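Local coordinates for Lin2634 protein (Listeria innocua, PDB 3MZO) that is probably a metal-dependent HD-domain phosphohydrolase related to 5'-deoxynucleotidases of the YfbR type, and binds calcium ions, at residues N67-Y70 with S71-F74. Residues are numbered along the deposited sequence; the frame is centred on the assembly and turned at random.
Sequences NHDY and SELF. With CA (calcium ion), chain M; CA (calcium ion), chain K.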
loop_
_atom_site.group_PDB
_atom_site.type_symbol
_atom_site.label_atom_id
_atom_site.label_comp_id
_atom_site.label_asym_id
_atom_site.label_seq_id
_atom_site.Cartn_x
_atom_site.Cartn_y
_atom_site.Cartn_z
ATOM N N ASN B 67 -8.642 5.041 25.698
ATOM C CA ASN B 67 -8.615 6.398 25.191
ATOM C C ASN B 67 -7.256 7.094 25.224
ATOM O O ASN B 67 -7.162 8.214 24.797
ATOM C CB ASN B 67 -9.615 7.222 25.980
ATOM C CG ASN B 67 -11.015 6.586 25.980
ATOM O OD1 ASN B 67 -11.608 6.399 24.926
ATOM N ND2 ASN B 67 -11.523 6.249 27.157
ATOM N N HIS B 68 -6.207 6.412 25.655
ATOM C CA HIS B 68 -4.953 7.100 25.980
ATOM C C HIS B 68 -4.259 7.711 24.772
ATOM O O HIS B 68 -3.566 8.673 24.955
ATOM C CB HIS B 68 -3.962 6.209 26.740
ATOM C CG HIS B 68 -3.217 5.222 25.892
ATOM N ND1 HIS B 68 -3.787 4.071 25.413
ATOM C CD2 HIS B 68 -1.916 5.170 25.530
ATOM C CE1 HIS B 68 -2.891 3.383 24.728
ATOM N NE2 HIS B 68 -1.745 4.029 24.780
ATOM N N ASP B 69 -4.465 7.181 23.568
ATOM C CA ASP B 69 -3.828 7.748 22.371
ATOM C C ASP B 69 -4.784 8.371 21.342
ATOM O O ASP B 69 -4.386 8.692 20.224
ATOM C CB ASP B 69 -2.929 6.687 21.715
ATOM C CG ASP B 69 -1.551 6.598 22.359
ATOM O OD1 ASP B 69 -1.193 7.489 23.101
ATOM O OD2 ASP B 69 -0.778 5.671 22.078
ATOM N N TYR B 70 -6.030 8.598 21.736
ATOM C CA TYR B 70 -7.005 9.247 20.891
ATOM C C TYR B 70 -6.472 10.605 20.381
ATOM O O TYR B 70 -6.697 10.969 19.230
ATOM C CB TYR B 70 -8.345 9.404 21.644
ATOM C CG TYR B 70 -9.387 10.084 20.804
ATOM C CD1 TYR B 70 -10.071 9.392 19.824
ATOM C CD2 TYR B 70 -9.650 11.441 20.957
ATOM C CE1 TYR B 70 -10.992 10.015 19.014
ATOM C CE2 TYR B 70 -10.580 12.081 20.148
ATOM C CZ TYR B 70 -11.254 11.362 19.186
ATOM O OH TYR B 70 -12.151 11.997 18.364
ATOM N N SER B 71 -5.719 11.319 21.212
ATOM C CA SER B 71 -5.173 12.639 20.833
ATOM C C SER B 71 -4.188 12.613 19.679
ATOM O O SER B 71 -3.878 13.682 19.083
ATOM C CB SER B 71 -4.526 13.333 22.044
ATOM O OG SER B 71 -3.542 12.525 22.665
ATOM N N GLU B 72 -3.680 11.425 19.346
ATOM C CA GLU B 72 -2.799 11.303 18.184
ATOM C C GLU B 72 -3.524 11.657 16.870
ATOM O O GLU B 72 -2.886 11.858 15.822
ATOM C CB GLU B 72 -2.041 9.966 18.173
ATOM C CG GLU B 72 -0.823 10.027 19.132
ATOM C CD GLU B 72 -0.123 8.690 19.379
ATOM O OE1 GLU B 72 0.099 7.930 18.416
ATOM O OE2 GLU B 72 0.249 8.416 20.546
ATOM N N LEU B 73 -4.849 11.809 16.946
ATOM C CA LEU B 73 -5.635 12.282 15.813
ATOM C C LEU B 73 -5.177 13.651 15.337
ATOM O O LEU B 73 -5.279 13.945 14.142
ATOM C CB LEU B 73 -7.101 12.427 16.181
ATOM C CG LEU B 73 -8.123 11.454 15.664
ATOM C CD1 LEU B 73 -9.450 11.908 16.263
ATOM C CD2 LEU B 73 -8.194 11.454 14.171
ATOM N N PHE B 74 -4.705 14.483 16.267
ATOM C CA PHE B 74 -4.321 15.881 15.953
ATOM C C PHE B 74 -2.889 16.305 16.361
ATOM O O PHE B 74 -2.398 17.324 15.886
ATOM C CB PHE B 74 -5.364 16.885 16.487
ATOM C CG PHE B 74 -5.958 16.527 17.822
ATOM C CD1 PHE B 74 -5.282 16.792 18.995
ATOM C CD2 PHE B 74 -7.222 15.970 17.897
ATOM C CE1 PHE B 74 -5.848 16.480 20.221
ATOM C CE2 PHE B 74 -7.799 15.644 19.125
ATOM C CZ PHE B 74 -7.113 15.893 20.285
HETATM CA CA CA M . -1.158 9.462 24.622
HETATM CA CA CA K . 0.792 4.874 23.754
HETATM O O HOH W 1 -5.663 10.781 24.153
HETATM O O HOH W 2 0.049 5.332 19.574
HETATM O O HOH W 3 0.855 7.261 24.868
HETATM O O HOH W 4 -2.440 11.231 24.784
HETATM O O HOH W 5 0.067 10.141 22.548
HETATM O O HOH W 6 -0.974 8.767 27.111
#
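With its CG anti to the carbonyl carbon (chi1 -80°) and its chain extended beyond, Glu72 runs alongside Asp69, the two side chains pointing the same way and their carboxylate planes 47° apart. OE2 of Glu72 comes within 3.1 Å of OD1 of Asp69, a meeting of two acceptors that the surrounding cations probably make tolerable: two calcium ions bind Asp69, and Lys79 forms a salt bridge with OE2 of Glu72. Water also joins the pair, one molecule donating to both Asp69 OD2 and Glu72 OE1. Asp69 bridges the metals, OD1 lying 2.5 Å from a first calcium ion and OD2 2.4 Å from a second. His68 and Asp69 form the HD pair that names this superfamily; His34 and Asp138 complete the site of the second ion. That ion lies in plane at the edge of the His68 ring, 2.9 Å from NE2, while ND1 of His68 is hydrogen-bonded to the carbonyl of Ala65, so the ring is gripped at both nitrogens, which sets its rotation. The first ion takes the carbonyl O of His68 as well, and reaches the following residues through its waters: one donates to Glu72 OE2 and another is hydrogen-bonded to Ser71 OG. A type I turn from Asn67 to Tyr70 leads from helix 58-67 into the 3-10 turn, where Glu72 N donates to Asp69 O (3.0 Å) and Leu73 N to Tyr70 O (3.1 Å). On Tyr70, CG anti to the backbone N (chi1 180°) carries the phenol out to Leu73, whose CD1 packs obliquely 3.5 Å from CZ of Tyr70, and the hydroxyl is hydrogen-bonded to Ser10 OG.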